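Local coordinates for protein putative cathepsin d (Ixodes ricinus, PDB 5N71) that probably acts as an aspartic endopeptidase of the pepsin-like A1 family, cutting peptide bonds within protein chains, at residues Arg73-Val78 / Ala133-Val138; Asn83-Ile88 / Ala108-Gly113; Thr228-Ile233 / Leu311-Asp316. One frame throughout, in Å; residues are numbered along the deposited sequence.

In the fold
Following the chain, strand 69-78 comes first and turns back into strand 83-95. Together they form the flap of the pepsin-like fold. Strand 98-112 then pairs with 83-95 through contact 2, which closes a short loop between 83-88 and 108-113. The chain runs on to the loop before helix 140-146, where contact 1 brings 133-138 back to 73-78. Contact 2 lies wholly within the wider span of contact 1. They touch along neighbouring strands, for example where Phe75 O lies 2.8 Å from Gly86 N, probably a hydrogen bond. Contact 3 opens only later, between 228-233 and 311-316. It ties the predicted second active-site loop to strand 312-314, with its centre about 23 Å from that of contact 1.

Contact 1. Residues Arg73-Val78 / Ala133-Val138; sequences RNFTIV and AVDGVV
Asp135 lays its carboxylate against the strand 73-78 and takes the backbone N-H of Thr76 on OD2, at 3.1 Å between Thr76 N and Asp135 OD2. The bond is nearly straight (160° at the hydrogen) and uses the syn side of OD2. CG stands anti to the carbonyl carbon of Asp135 (chi1 -60°), which directs the carboxylate at the strand. There OD2 passes 3.5 Å from Phe75 CD1, with ring and carboxylate planes 74° apart. One water donates to both Thr76 O (2.6 Å) and Asp135 OD1 (2.7 Å). An aspartate suits this place because its short chain has the reach for its two oxygens to take Thr76 N directly and the water bound to Thr76 O.

At the N-terminal end of 73-78, Arg73 reaches to the carbonyls of the loop. Its NH1 donates to Asp135 O at 3.1 Å, on a lone pair in the carbonyl plane, and more weakly to Gly136 O. Val137 CG1 lies over one face of the guanidinium, 3.8 Å from Arg73 NH1, while NH2 makes a salt bridge to Asp71. At the other end Val134 supplies the apolar part: its CG2 touches Ile77 CD1 at 4.0 Å and sits 3.6 Å from Thr76 O.

In the next shell, Asn41 receives Val134 N on OD1, and Phe75, Ile77 and Val137 all pack on it. Asp135 and Gly136 both adopt positive phi, so the loop turns sharply and offers its carbonyls to Arg73. Strand 73-78 is hydrogen-bonded on to 83-88, the partner strand of the flap. The contact therefore packs the loop that leads to helix 140-146 against the first strand of the pepsin-like flap hairpin, along the stretch just before its turn.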
loop_
_atom_site.group_PDB
_atom_site.type_symbol
_atom_site.label_atom_id
_atom_site.label_comp_id
_atom_site.label_asym_id
_atom_site.label_seq_id
_atom_site.Cartn_x
_atom_site.Cartn_y
_atom_site.Cartn_z
ATOM N N ARG A 73 21.904 -2.954 -16.242
ATOM C CA ARG A 73 21.204 -1.773 -16.673
ATOM C C ARG A 73 20.924 -0.855 -15.472
ATOM O O ARG A 73 20.805 -1.302 -14.321
ATOM C CB ARG A 73 19.965 -2.113 -17.464
ATOM C CG ARG A 73 18.701 -2.249 -16.679
ATOM C CD ARG A 73 17.631 -2.737 -17.635
ATOM N NE ARG A 73 17.693 -4.191 -17.782
ATOM C CZ ARG A 73 16.695 -4.923 -18.259
ATOM N NH1 ARG A 73 15.583 -4.339 -18.704
ATOM N NH2 ARG A 73 16.820 -6.234 -18.335
ATOM N N ASN A 74 20.856 0.430 -15.750
ATOM C CA ASN A 74 20.590 1.412 -14.722
ATOM C C ASN A 74 19.180 1.247 -14.168
ATOM O O ASN A 74 18.240 0.968 -14.920
ATOM C CB ASN A 74 20.708 2.807 -15.287
ATOM C CG ASN A 74 20.606 3.854 -14.215
ATOM O OD1 ASN A 74 21.583 4.110 -13.490
ATOM N ND2 ASN A 74 19.402 4.408 -14.038
ATOM N N PHE A 75 19.080 1.459 -12.854
ATOM C CA PHE A 75 17.830 1.533 -12.114
ATOM C C PHE A 75 17.710 2.907 -11.440
ATOM O O PHE A 75 18.559 3.288 -10.625
ATOM C CB PHE A 75 17.803 0.423 -11.078
ATOM C CG PHE A 75 16.600 0.451 -10.177
ATOM C CD1 PHE A 75 15.305 0.303 -10.690
ATOM C CD2 PHE A 75 16.754 0.604 -8.804
ATOM C CE1 PHE A 75 14.193 0.343 -9.838
ATOM C CE2 PHE A 75 15.649 0.671 -7.962
ATOM C CZ PHE A 75 14.370 0.512 -8.478
ATOM N N THR A 76 16.668 3.642 -11.796
ATOM C CA THR A 76 16.324 4.895 -11.155
ATOM C C THR A 76 14.815 5.025 -11.044
ATOM O O THR A 76 14.094 4.976 -12.064
ATOM C CB THR A 76 16.908 6.120 -11.914
ATOM O OG1 THR A 76 18.346 5.995 -11.976
ATOM C CG2 THR A 76 16.578 7.429 -11.185
ATOM N N ILE A 77 14.349 5.226 -9.819
ATOM C CA ILE A 77 12.919 5.434 -9.547
ATOM C C ILE A 77 12.761 6.550 -8.531
ATOM O O ILE A 77 13.614 6.725 -7.655
ATOM C CB ILE A 77 12.240 4.125 -9.104
ATOM C CG1 ILE A 77 10.701 4.191 -9.110
ATOM C CG2 ILE A 77 12.787 3.627 -7.784
ATOM C CD1 ILE A 77 10.063 2.811 -9.101
ATOM N N VAL A 78 11.656 7.302 -8.692
ATOM C CA VAL A 78 11.247 8.380 -7.773
ATOM C C VAL A 78 9.822 8.105 -7.312
ATOM O O VAL A 78 8.904 7.922 -8.116
ATOM C CB VAL A 78 11.305 9.756 -8.474
ATOM C CG1 VAL A 78 10.781 10.891 -7.573
ATOM C CG2 VAL A 78 12.731 10.041 -8.946
ATOM N N ALA A 133 5.868 -0.091 -14.411
ATOM C CA ALA A 133 7.254 -0.492 -14.039
ATOM C C ALA A 133 8.232 0.396 -14.769
ATOM O O ALA A 133 7.985 0.741 -15.924
ATOM C CB ALA A 133 7.525 -1.946 -14.361
ATOM N N VAL A 134 9.296 0.816 -14.097
ATOM C CA VAL A 134 10.386 1.532 -14.813
ATOM C C VAL A 134 11.548 0.607 -15.180
ATOM O O VAL A 134 11.773 -0.452 -14.554
ATOM C CB VAL A 134 10.936 2.779 -14.070
ATOM C CG1 VAL A 134 9.829 3.771 -13.819
ATOM C CG2 VAL A 134 11.673 2.404 -12.790
ATOM N N ASP A 135 12.288 1.022 -16.211
ATOM C CA ASP A 135 13.549 0.373 -16.611
ATOM C C ASP A 135 13.459 -1.012 -17.277
ATOM O O ASP A 135 14.476 -1.705 -17.445
ATOM C CB ASP A 135 14.570 0.375 -15.475
ATOM C CG ASP A 135 14.925 1.781 -15.020
ATOM O OD1 ASP A 135 15.080 2.727 -15.848
ATOM O OD2 ASP A 135 15.030 1.971 -13.807
ATOM N N GLY A 136 12.278 -1.391 -17.730
ATOM C CA GLY A 136 12.167 -2.514 -18.644
ATOM C C GLY A 136 12.151 -3.859 -17.943
ATOM O O GLY A 136 12.365 -4.861 -18.604
ATOM N N VAL A 137 11.879 -3.883 -16.633
ATOM C CA VAL A 137 11.939 -5.127 -15.848
ATOM C C VAL A 137 10.525 -5.538 -15.430
ATOM O O VAL A 137 9.687 -4.697 -15.071
ATOM C CB VAL A 137 12.889 -5.028 -14.632
ATOM C CG1 VAL A 137 14.358 -4.959 -15.108
ATOM C CG2 VAL A 137 12.550 -3.867 -13.700
ATOM N N VAL A 138 10.259 -6.840 -15.495
ATOM C CA VAL A 138 8.941 -7.401 -15.298
ATOM C C VAL A 138 8.656 -7.527 -13.787
ATOM O O VAL A 138 9.474 -8.005 -13.065
ATOM C CB VAL A 138 8.820 -8.791 -15.982
ATOM C CG1 VAL A 138 7.470 -9.454 -15.646
ATOM C CG2 VAL A 138 8.969 -8.660 -17.499
HETATM O O HOH W 1 17.804 1.408 -17.409
HETATM O O HOH W 2 14.695 5.051 -14.574
#

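Contact 2. Residues Asn83-Ile88 / Ala108-Gly113; sequences NVEGFI and ALVVGG
Glu85 O accepts two backbone N-H groups at once, Leu109 N at 2.8 Å and Val110 N at 3.0 Å. Leu109 and Val110 thus both face Glu85, which defines a classic beta bulge in strands that otherwise run antiparallel (175° between their directions). Beyond the bulge the ladder is regular. Glu85 N donates to Val110 O, and Asn83 and Gly112 exchange a pair of bonds, Gly112 N to Asn83 O and Asn83 N to Gly112 O. Val84 and Val111 form the non-hydrogen-bonded pair between them. On the far side of the bulge Gly86 meets Ala108 with their CA atoms only 4.5 Å apart, and a glycine suits because a CB would press on Ala108 CA and Leu109 N.

Val84, Val111 and Ala108 make the apolar cluster. Val84 CG2 touches Ala108 CB at 3.7 Å, and Val84 CB meets Val111 CG2 at 4.2 Å. Leu116 of helix 114-117 covers both valines, while Phe75 of strand 69-78 also packs on Val84. Compact branched residues suit this inner layer.

The other face is mixed, with Asn83, Glu85 and Val110. Asn83 turns its amide over Gly112, with ND2 3.7 Å from Gly112 CA, room that a residue without a side chain provides. The chain of Glu85 leaves with CG anti to the backbone N (chi1 -175°) and bends at its second torsion (-83°), crossing Val110 at a slant and bringing OE1 within 3.6 Å of Val110 CG2. On the Glu85 side of the bulge Leu109 CD1 lies 4.1 Å from Phe87 CD1, at the ring's edge.

The chemistry implies a join carried by main-chain bonds, with side chains sorting the sheet into an apolar face and a mixed one and the bulge giving strand 98-112 its corner.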
loop_
_atom_site.group_PDB
_atom_site.type_symbol
_atom_site.label_atom_id
_atom_site.label_comp_id
_atom_site.label_asym_id
_atom_site.label_seq_id
_atom_site.Cartn_x
_atom_site.Cartn_y
_atom_site.Cartn_z
ATOM N N ASN A 83 13.440 8.404 -3.330
ATOM C CA ASN A 83 14.003 8.047 -4.626
ATOM C C ASN A 83 15.070 7.017 -4.410
ATOM O O ASN A 83 15.650 6.936 -3.324
ATOM C CB ASN A 83 14.585 9.283 -5.341
ATOM C CG ASN A 83 15.675 9.964 -4.526
ATOM O OD1 ASN A 83 16.848 9.632 -4.630
ATOM N ND2 ASN A 83 15.277 10.871 -3.674
ATOM N N VAL A 84 15.296 6.190 -5.415
ATOM C CA VAL A 84 16.385 5.257 -5.320
ATOM C C VAL A 84 17.112 5.098 -6.642
ATOM O O VAL A 84 16.500 5.189 -7.690
ATOM C CB VAL A 84 16.020 3.941 -4.534
ATOM C CG1 VAL A 84 14.582 3.818 -4.141
ATOM C CG2 VAL A 84 16.658 2.657 -5.059
ATOM N N GLU A 85 18.415 4.866 -6.556
ATOM C CA GLU A 85 19.256 4.692 -7.741
ATOM C C GLU A 85 20.149 3.487 -7.514
ATOM O O GLU A 85 20.635 3.264 -6.393
ATOM C CB GLU A 85 20.087 5.971 -8.011
ATOM C CG GLU A 85 20.939 5.962 -9.304
ATOM C CD GLU A 85 22.350 5.264 -9.226
ATOM O OE1 GLU A 85 23.082 5.264 -8.163
ATOM O OE2 GLU A 85 22.768 4.700 -10.287
ATOM N N GLY A 86 20.396 2.734 -8.584
ATOM C CA GLY A 86 21.351 1.635 -8.566
ATOM C C GLY A 86 21.436 0.907 -9.906
ATOM O O GLY A 86 21.421 1.557 -10.972
ATOM N N PHE A 87 21.427 -0.422 -9.892
ATOM C CA PHE A 87 21.475 -1.191 -11.160
ATOM C C PHE A 87 20.664 -2.448 -11.019
ATOM O O PHE A 87 20.379 -2.857 -9.891
ATOM C CB PHE A 87 22.939 -1.477 -11.549
ATOM C CG PHE A 87 23.670 -2.293 -10.528
ATOM C CD1 PHE A 87 24.251 -1.673 -9.430
ATOM C CD2 PHE A 87 23.674 -3.662 -10.599
ATOM C CE1 PHE A 87 24.842 -2.424 -8.418
ATOM C CE2 PHE A 87 24.306 -4.431 -9.634
ATOM C CZ PHE A 87 24.897 -3.816 -8.531
ATOM N N ILE A 88 20.284 -3.049 -12.153
ATOM C CA ILE A 88 19.551 -4.309 -12.184
ATOM C C ILE A 88 20.398 -5.590 -12.096
ATOM O O ILE A 88 21.449 -5.699 -12.727
ATOM C CB ILE A 88 18.686 -4.403 -13.442
ATOM C CG1 ILE A 88 17.683 -3.240 -13.518
ATOM C CG2 ILE A 88 17.953 -5.742 -13.524
ATOM C CD1 ILE A 88 16.668 -3.133 -12.371
ATOM N N ALA A 108 20.160 -1.371 -4.829
ATOM C CA ALA A 108 20.172 0.048 -4.481
ATOM C C ALA A 108 21.560 0.491 -4.004
ATOM O O ALA A 108 22.175 -0.157 -3.156
ATOM C CB ALA A 108 19.123 0.383 -3.421
ATOM N N LEU A 109 22.030 1.597 -4.586
ATOM C CA LEU A 109 23.260 2.273 -4.170
ATOM C C LEU A 109 23.007 3.604 -3.515
ATOM O O LEU A 109 23.701 3.931 -2.576
ATOM C CB LEU A 109 24.206 2.494 -5.383
ATOM C CG LEU A 109 24.674 1.252 -6.116
ATOM C CD1 LEU A 109 25.534 1.630 -7.328
ATOM C CD2 LEU A 109 25.438 0.269 -5.229
ATOM N N VAL A 110 22.051 4.396 -4.024
ATOM C CA VAL A 110 21.707 5.718 -3.485
ATOM C C VAL A 110 20.208 5.732 -3.135
ATOM O O VAL A 110 19.373 5.407 -3.984
ATOM C CB VAL A 110 22.000 6.859 -4.496
ATOM C CG1 VAL A 110 21.630 8.244 -3.928
ATOM C CG2 VAL A 110 23.468 6.857 -4.927
ATOM N N VAL A 111 19.874 6.091 -1.893
ATOM C CA VAL A 111 18.480 6.201 -1.437
ATOM C C VAL A 111 18.283 7.587 -0.821
ATOM O O VAL A 111 19.114 7.995 -0.041
ATOM C CB VAL A 111 18.145 5.108 -0.411
ATOM C CG1 VAL A 111 16.734 5.275 0.144
ATOM C CG2 VAL A 111 18.303 3.718 -1.027
ATOM N N GLY A 112 17.223 8.290 -1.221
ATOM C CA GLY A 112 16.772 9.553 -0.614
ATOM C C GLY A 112 15.366 9.453 -0.029
ATOM O O GLY A 112 14.533 8.608 -0.437
ATOM N N GLY A 113 15.083 10.301 0.955
ATOM C CA GLY A 113 13.724 10.440 1.483
ATOM C C GLY A 113 13.584 9.762 2.818
ATOM O O GLY A 113 13.948 8.596 2.966
#

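Contact 3. Residues Thr228-Ile233 / Leu311-Asp316; sequences TGTSLI and LWILGD
Ile233 points CG2 at the indole of Trp312, reaching its edge near the ring plane, 4.0 Å from CE3. With CG1 beside the backbone N (chi1 -68°), CG2 is left anti to it and also lies 4.2 Å from Leu314 CD2, so one methyl of Ile233 touches both Trp312 and Leu314. Ile233 and Leu314 form an antiparallel non-hydrogen-bonded pair, and Phe199 packs on Leu314 from strand 197-206. Ile313 turns elsewhere: its CG2 meets the CG2 of Thr230 at 4.1 Å, the two side chains crossing at about a right angle. A beta-branched threonine suits this spot, offering a methyl to Ile313.

Gly315 lies between the segments. Thr230 O comes 3.3 Å from its CA, a closeness allowed by the missing side chain, and Gly315 N makes a weak bond to Leu232 O. As N-cap residue, Gly315 leads into helix 316-319, whose first residue donates Asp316 N to Thr230 O at 2.9 Å, with the donor in the carbonyl plane.

Asp316, with CG anti to its carbonyl carbon, carries its carboxylate alongside Thr228 and Thr230, where OD1 sits 3.4 Å from both Thr228 O and Thr230 O. All these are acceptors, so they do not bond directly. A water lies within reach of Thr228 O and Asp316 OD2.

Thr228 faces away and binds Phe35 O and Thr37 N through OG1, the fireman's grip that joins the two active-site loops; its neighbour Asn227 is a predicted active-site residue. Strand 312-314 beside 222-226 and 233-234 makes the psi-shaped motif of the pepsin fold. The loop is thus joined to 311-316 by one normal and one weak main-chain bond and by methyl packing, which leaves the buried carboxylate of Asp316 sitting among carbonyl oxygens.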
loop_
_atom_site.group_PDB
_atom_site.type_symbol
_atom_site.label_atom_id
_atom_site.label_comp_id
_atom_site.label_asym_id
_atom_site.label_seq_id
_atom_site.Cartn_x
_atom_site.Cartn_y
_atom_site.Cartn_z
ATOM N N THR A 228 -1.770 -0.003 -1.054
ATOM C CA THR A 228 -1.212 -0.591 0.166
ATOM C C THR A 228 0.103 0.039 0.638
ATOM O O THR A 228 0.543 -0.226 1.759
ATOM C CB THR A 228 -0.907 -2.056 -0.006
ATOM O OG1 THR A 228 -0.010 -2.195 -1.107
ATOM C CG2 THR A 228 -2.179 -2.871 -0.255
ATOM N N GLY A 229 0.758 0.824 -0.227
ATOM C CA GLY A 229 2.028 1.406 0.098
ATOM C C GLY A 229 1.981 2.748 0.824
ATOM O O GLY A 229 3.015 3.367 1.018
ATOM N N THR A 230 0.803 3.166 1.274
ATOM C CA THR A 230 0.675 4.423 1.973
ATOM C C THR A 230 -0.348 4.319 3.125
ATOM O O THR A 230 -1.273 3.487 3.049
ATOM C CB THR A 230 0.337 5.530 0.958
ATOM O OG1 THR A 230 0.695 6.787 1.503
ATOM C CG2 THR A 230 -1.087 5.543 0.536
ATOM N N SER A 231 -0.149 5.150 4.167
ATOM C CA SER A 231 -0.881 5.060 5.437
ATOM C C SER A 231 -2.267 5.623 5.424
ATOM O O SER A 231 -3.133 5.049 6.046
ATOM C CB SER A 231 -0.166 5.850 6.582
ATOM O OG SER A 231 1.134 6.157 6.263
ATOM N N LEU A 232 -2.450 6.805 4.809
ATOM C CA LEU A 232 -3.663 7.600 4.953
ATOM C C LEU A 232 -4.540 7.553 3.723
ATOM O O LEU A 232 -4.274 6.801 2.770
ATOM C CB LEU A 232 -3.268 9.050 5.302
ATOM C CG LEU A 232 -2.364 9.220 6.538
ATOM C CD1 LEU A 232 -2.201 10.702 6.882
ATOM C CD2 LEU A 232 -2.869 8.500 7.777
ATOM N N ILE A 233 -5.611 8.316 3.743
ATOM C CA ILE A 233 -6.403 8.579 2.557
ATOM C C ILE A 233 -6.016 9.967 2.036
ATOM O O ILE A 233 -6.144 10.982 2.768
ATOM C CB ILE A 233 -7.919 8.488 2.844
ATOM C CG1 ILE A 233 -8.314 7.053 3.162
ATOM C CG2 ILE A 233 -8.723 9.004 1.668
ATOM C CD1 ILE A 233 -9.764 6.930 3.630
ATOM N N LEU A 311 -6.759 12.308 -7.602
ATOM C CA LEU A 311 -7.218 10.971 -7.166
ATOM C C LEU A 311 -7.551 10.923 -5.697
ATOM O O LEU A 311 -6.916 11.597 -4.879
ATOM C CB LEU A 311 -6.151 9.895 -7.415
ATOM C CG LEU A 311 -5.744 9.530 -8.831
ATOM C CD1 LEU A 311 -4.513 8.624 -8.818
ATOM C CD2 LEU A 311 -6.906 8.836 -9.540
ATOM N N TRP A 312 -8.535 10.089 -5.354
ATOM C CA TRP A 312 -8.634 9.595 -4.000
ATOM C C TRP A 312 -7.720 8.364 -3.893
ATOM O O TRP A 312 -7.920 7.350 -4.613
ATOM C CB TRP A 312 -10.082 9.267 -3.660
ATOM C CG TRP A 312 -10.950 10.492 -3.557
ATOM C CD1 TRP A 312 -11.626 11.089 -4.562
ATOM C CD2 TRP A 312 -11.177 11.293 -2.380
ATOM N NE1 TRP A 312 -12.285 12.199 -4.098
ATOM C CE2 TRP A 312 -12.034 12.339 -2.758
ATOM C CE3 TRP A 312 -10.752 11.205 -1.049
ATOM C CZ2 TRP A 312 -12.462 13.330 -1.847
ATOM C CZ3 TRP A 312 -11.180 12.162 -0.135
ATOM C CH2 TRP A 312 -12.038 13.214 -0.543
ATOM N N ILE A 313 -6.702 8.477 -3.054
ATOM C CA ILE A 313 -5.700 7.449 -2.866
ATOM C C ILE A 313 -6.081 6.775 -1.551
ATOM O O ILE A 313 -5.946 7.380 -0.468
ATOM C CB ILE A 313 -4.280 8.019 -2.817
ATOM C CG1 ILE A 313 -3.977 8.828 -4.069
ATOM C CG2 ILE A 313 -3.261 6.916 -2.606
ATOM C CD1 ILE A 313 -2.661 9.556 -3.959
ATOM N N LEU A 314 -6.638 5.565 -1.679
ATOM C CA LEU A 314 -7.108 4.789 -0.530
ATOM C C LEU A 314 -6.016 3.897 0.019
ATOM O O LEU A 314 -5.724 2.803 -0.516
ATOM C CB LEU A 314 -8.348 3.971 -0.896
ATOM C CG LEU A 314 -9.478 4.733 -1.579
ATOM C CD1 LEU A 314 -10.593 3.815 -2.036
ATOM C CD2 LEU A 314 -10.038 5.840 -0.686
ATOM N N GLY A 315 -5.425 4.370 1.096
ATOM C CA GLY A 315 -4.335 3.727 1.779
ATOM C C GLY A 315 -4.835 2.914 2.950
ATOM O O GLY A 315 -6.020 2.614 2.990
ATOM N N ASP A 316 -3.943 2.639 3.896
ATOM C CA ASP A 316 -4.188 1.694 4.996
ATOM C C ASP A 316 -5.441 2.014 5.835
ATOM O O ASP A 316 -6.139 1.106 6.291
ATOM C CB ASP A 316 -2.986 1.622 5.898
ATOM C CG ASP A 316 -1.713 1.074 5.195
ATOM O OD1 ASP A 316 -1.813 0.354 4.170
ATOM O OD2 ASP A 316 -0.616 1.410 5.670
HETATM O O HOH W 3 1.507 0.730 4.438
#